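Local coordinates for general secretion pathway protein H (Vibrio cholerae, PDB 4DQ9) that forms part of the pseudopilus tip complex of the type II secretion system, which recognises and binds proteins and toxins to be secreted from the periplasm, at residues A[7-12]-A[128-133]; A[80-85]-A[135-140]. One frame throughout, in Å; residues are numbered along the deposited sequence.

Interaction 1: residues A[7-12]-A[128-133]; sequences KISAQS and LSIFPK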
# COMPACT_ATOMS: atom_id res chain seq x y z
N LYS A 7 26.95 -7.34 10.13
CA LYS A 7 27.02 -8.27 9.02
C LYS A 7 25.86 -9.32 9.07
O LYS A 7 25.19 -9.59 8.14
CB LYS A 7 28.32 -9.02 9.01
CG LYS A 7 28.45 -9.99 7.84
CD LYS A 7 29.87 -10.51 7.69
CE LYS A 7 29.87 -11.61 6.64
NZ LYS A 7 31.23 -12.17 6.49
N ILE A 8 25.72 -9.93 10.22
CA ILE A 8 24.75 -11.00 10.45
C ILE A 8 23.37 -10.41 10.21
O ILE A 8 22.47 -11.12 9.61
CB ILE A 8 24.88 -11.52 11.90
CG1 ILE A 8 26.13 -12.34 12.02
CG2 ILE A 8 23.61 -12.31 12.29
CD1 ILE A 8 26.39 -12.84 13.45
N SER A 9 23.15 -9.17 10.70
CA SER A 9 21.83 -8.51 10.53
C SER A 9 21.59 -8.17 9.07
O SER A 9 20.41 -8.36 8.59
CB SER A 9 21.69 -7.26 11.36
OG SER A 9 21.63 -7.57 12.69
N ALA A 10 22.62 -7.88 8.32
CA ALA A 10 22.42 -7.53 6.90
C ALA A 10 22.15 -8.83 6.12
O ALA A 10 21.24 -8.91 5.27
CB ALA A 10 23.67 -6.78 6.34
N GLN A 11 22.81 -9.92 6.51
CA GLN A 11 22.56 -11.25 5.85
C GLN A 11 21.14 -11.67 6.13
O GLN A 11 20.42 -12.18 5.23
CB GLN A 11 23.53 -12.21 6.48
CG GLN A 11 24.96 -12.07 6.11
CD GLN A 11 25.82 -13.29 6.72
OE1 GLN A 11 25.59 -13.77 7.83
NE2 GLN A 11 26.82 -13.74 6.00
N SER A 12 20.68 -11.42 7.36
CA SER A 12 19.30 -11.84 7.76
C SER A 12 18.34 -11.06 6.88
O SER A 12 17.37 -11.69 6.32
CB SER A 12 19.02 -11.57 9.22
OG SER A 12 17.62 -11.47 9.54
N LEU A 128 19.15 -0.35 2.19
CA LEU A 128 18.97 -0.43 3.64
C LEU A 128 20.38 -0.68 4.17
O LEU A 128 21.04 -1.64 3.74
CB LEU A 128 18.06 -1.55 4.06
CG LEU A 128 17.98 -1.61 5.59
CD1 LEU A 128 16.85 -0.80 6.08
CD2 LEU A 128 17.88 -3.05 6.04
N SER A 129 20.83 0.14 5.11
CA SER A 129 22.12 -0.14 5.71
C SER A 129 22.00 -0.32 7.19
O SER A 129 21.08 0.21 7.86
CB SER A 129 23.06 0.93 5.36
OG SER A 129 22.86 1.99 6.12
N ILE A 130 22.92 -1.12 7.70
CA ILE A 130 22.91 -1.60 9.13
C ILE A 130 24.32 -1.41 9.61
O ILE A 130 25.26 -1.89 9.01
CB ILE A 130 22.44 -3.04 9.30
CG1 ILE A 130 20.96 -3.27 8.80
CG2 ILE A 130 22.52 -3.58 10.84
CD1 ILE A 130 20.49 -4.72 8.63
N PHE A 131 24.44 -0.80 10.74
CA PHE A 131 25.72 -0.31 11.20
C PHE A 131 25.77 0.01 12.68
O PHE A 131 24.78 0.25 13.32
CB PHE A 131 26.14 0.91 10.43
CG PHE A 131 25.08 1.99 10.41
CD1 PHE A 131 24.05 1.93 9.51
CD2 PHE A 131 25.07 3.03 11.35
CE1 PHE A 131 23.08 2.89 9.44
CE2 PHE A 131 24.08 4.02 11.32
CZ PHE A 131 23.04 3.95 10.41
N PRO A 132 26.97 -0.00 13.25
CA PRO A 132 27.07 0.21 14.66
C PRO A 132 26.68 1.67 15.02
O PRO A 132 27.02 2.69 14.32
CB PRO A 132 28.56 0.02 14.95
CG PRO A 132 28.97 -0.90 13.92
CD PRO A 132 28.25 -0.47 12.69
N LYS A 133 26.04 1.76 16.19
CA LYS A 133 25.72 3.12 16.81
C LYS A 133 27.00 3.95 16.91
O LYS A 133 28.01 3.44 17.31
CB LYS A 133 25.00 3.00 18.15
CG LYS A 133 24.48 4.25 18.75
CD LYS A 133 23.76 3.98 20.11
CE LYS A 133 22.74 2.92 20.09
NZ LYS A 133 22.37 2.54 21.49
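Ser-9 and Ala-10 of the amino-terminal helix meet a single side chain of strand 126-132, that of Ile-130. Ser-9 comes first along the helix. Its CB faces the strand and rests against the branch methyl of the isoleucine, with Ser-9 CB 3.8 Å from Ile-130 CG2, while its hydroxyl is taken up within the helix by a hydrogen bond to the carbonyl of Glu-5. The longer branch of Ile-130 reaches further in. With CD1 anti to CA (chi2 167°), this methyl ends on the helix backbone, where Ile-130 CD1 lies 3.6 Å from Ser-9 O. The same methyl, Ile-130 CD1, lies 3.8 Å from Ala-10 N, at the nitrogen end of that peptide. The short side chain of Ala-10 adds a looser apolar contact, Ala-10 CB to Ile-130 CD1 at 4.4 Å, and the small residues let the backbones come close: the CA atoms of Ala-10 and Ile-130 are 6.4 Å apart. No hydrogen bond crosses the interface. Trp-141 of the next strand also touches Ala-10, and Leu-71 of the strand on the other side touches Ser-9. A long amino-terminal helix laid on an antiparallel sheet is the hallmark of the pilin fold shared by pseudopilins.

Interaction 2: residues A[80-85]-A[135-140]; sequences GAWQKD and QEPDEQ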
# COMPACT_ATOMS: atom_id res chain seq x y z
N GLY A 80 17.23 8.80 -3.52
CA GLY A 80 16.97 9.85 -2.53
C GLY A 80 17.87 9.82 -1.33
O GLY A 80 18.83 9.00 -1.22
N ALA A 81 17.53 10.67 -0.39
CA ALA A 81 18.38 10.92 0.78
C ALA A 81 18.14 9.89 1.84
O ALA A 81 17.10 9.27 1.85
CB ALA A 81 18.12 12.30 1.34
N TRP A 82 19.09 9.73 2.75
CA TRP A 82 18.85 8.83 3.92
C TRP A 82 17.63 9.35 4.67
O TRP A 82 17.42 10.57 4.80
CB TRP A 82 20.07 8.74 4.87
CG TRP A 82 21.26 8.12 4.26
CD1 TRP A 82 22.43 8.74 3.82
CD2 TRP A 82 21.44 6.73 4.00
NE1 TRP A 82 23.30 7.80 3.37
CE2 TRP A 82 22.71 6.56 3.46
CE3 TRP A 82 20.66 5.58 4.24
CZ2 TRP A 82 23.18 5.27 3.11
CZ3 TRP A 82 21.10 4.36 3.86
CH2 TRP A 82 22.35 4.19 3.29
N GLN A 83 16.81 8.43 5.16
CA GLN A 83 15.54 8.73 5.79
C GLN A 83 15.60 9.13 7.24
O GLN A 83 14.76 9.92 7.71
CB GLN A 83 14.56 7.58 5.58
CG GLN A 83 14.23 7.47 4.09
CD GLN A 83 12.99 8.20 3.64
OE1 GLN A 83 12.17 8.65 4.43
NE2 GLN A 83 12.78 8.23 2.33
N LYS A 84 16.56 8.58 7.97
CA LYS A 84 16.59 8.80 9.41
C LYS A 84 17.06 10.24 9.68
O LYS A 84 18.03 10.71 9.08
CB LYS A 84 17.50 7.74 10.05
CG LYS A 84 17.44 7.76 11.60
CD LYS A 84 18.13 6.58 12.27
CE LYS A 84 17.78 6.48 13.77
NZ LYS A 84 18.79 5.63 14.47
N ASP A 85 16.45 10.89 10.68
CA ASP A 85 16.90 12.23 11.11
C ASP A 85 18.08 12.08 12.06
O ASP A 85 18.48 10.98 12.38
CB ASP A 85 15.74 13.04 11.70
CG ASP A 85 15.17 12.47 12.92
OD1 ASP A 85 15.86 12.21 13.89
OD2 ASP A 85 13.93 12.31 12.98
N GLN A 135 28.22 5.59 14.17
CA GLN A 135 28.66 5.69 12.77
C GLN A 135 27.51 6.24 11.87
O GLN A 135 26.32 6.22 12.24
CB GLN A 135 29.07 4.33 12.31
CG GLN A 135 30.37 3.90 12.96
CD GLN A 135 30.83 2.51 12.60
OE1 GLN A 135 30.69 2.10 11.47
NE2 GLN A 135 31.36 1.76 13.59
N GLU A 136 27.92 6.70 10.71
CA GLU A 136 27.04 7.18 9.67
C GLU A 136 26.60 5.98 8.81
O GLU A 136 27.33 5.01 8.63
CB GLU A 136 27.81 8.21 8.82
CG GLU A 136 28.25 9.48 9.57
CD GLU A 136 27.08 10.36 10.00
OE1 GLU A 136 25.93 10.11 9.60
OE2 GLU A 136 27.25 11.29 10.80
N PRO A 137 25.48 6.13 8.10
CA PRO A 137 24.95 5.05 7.29
C PRO A 137 25.65 4.72 5.96
O PRO A 137 25.48 3.62 5.42
CB PRO A 137 23.53 5.52 6.99
CG PRO A 137 23.65 7.03 6.95
CD PRO A 137 24.60 7.32 8.12
N ASP A 138 26.52 5.62 5.48
CA ASP A 138 27.16 5.48 4.21
C ASP A 138 28.24 4.39 4.24
O ASP A 138 28.91 4.20 5.23
CB ASP A 138 27.77 6.85 3.82
CG ASP A 138 26.76 8.00 4.02
OD1 ASP A 138 26.00 8.19 3.00
OD2 ASP A 138 26.69 8.55 5.21
N GLU A 139 28.33 3.64 3.16
CA GLU A 139 29.37 2.66 2.95
C GLU A 139 29.38 1.63 4.06
O GLU A 139 30.42 1.29 4.61
CB GLU A 139 30.70 3.40 2.93
CG GLU A 139 30.97 4.20 1.66
CD GLU A 139 32.49 4.22 1.44
OE1 GLU A 139 33.25 4.79 2.28
OE2 GLU A 139 32.90 3.57 0.45
N GLN A 140 28.20 1.13 4.45
CA GLN A 140 28.06 0.13 5.55
C GLN A 140 27.56 -1.18 4.97
O GLN A 140 27.30 -1.26 3.76
CB GLN A 140 27.06 0.68 6.62
CG GLN A 140 27.54 1.90 7.38
CD GLN A 140 28.69 1.66 8.34
OE1 GLN A 140 29.13 0.55 8.55
NE2 GLN A 140 29.12 2.71 9.03
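Trp-82 and Pro-137 form the close-packed half of this loop-to-loop contact, and Asp-138 supplies its polar, solvent-exposed side. The proline presents its CB-CG edge to one face of the indole, the rest of its ring tilting away. Its CG sits 3.5 Å from the centroid of the five-membered ring of Trp-82 and only 3° off the ring normal, a clear CH-pi contact. Pro-137 CB continues the cover toward the six-membered ring, 3.8 Å from Trp-82 CD2, and beyond it the proline backbone takes over, with Pro-137 O 3.7 Å from Trp-82 CZ2.

At the pyrrole edge the character changes. Trp-82 NE1 donates a hydrogen bond to Asp-138 OD1 at 2.8 Å, fairly straight at 160° and close to the indole plane. The carboxylate is turned almost perpendicular to the ring, and NE1 meets OD1 from above the carboxylate plane. Asp-138 is an exposed residue, and its CB does not itself face the indole; a first torsion of -48° brings the carboxylate round to it.

Away from the tryptophan, the second loop braces itself. Gln-140 NE2 gives one hydrogen bond to Gln-135 OE1 at 3.0 Å and another to Glu-136 O at 2.9 Å, so a single amide nitrogen links both ends of the 135-140 turn.

The chemistry divides the work: the proline covers a ring face, whereas the carboxylate takes the indole N-H, which should favour this setting of the ring. The negative charge beside NE1 would be expected to strengthen that bond, although exposure to solvent should temper the effect.

Overall arrangement
Strand 126-132 joins the two contacts, whose centres lie 12 Å apart. Successive side chains on the strand point to alternate faces: Ile-130 turns to the helix in interaction 1, while Ser-129 and Phe-131 turn away from it to the loops of interaction 2. Ser-129 OG makes a probable hydrogen bond to Pro-137 O at 3.2 Å and lies 3.6 Å from Trp-82 CH2. Phe-131 packs under the second loop, with its CE1 3.6 Å from Pro-137 CA. One strand is thus sandwiched between the amino-terminal helix and the 80-85 and 135-140 loops. The Ile-130 side chain is about 12 Å from a bound sodium ion, and neither contact supplies a ligand to the sodium sites.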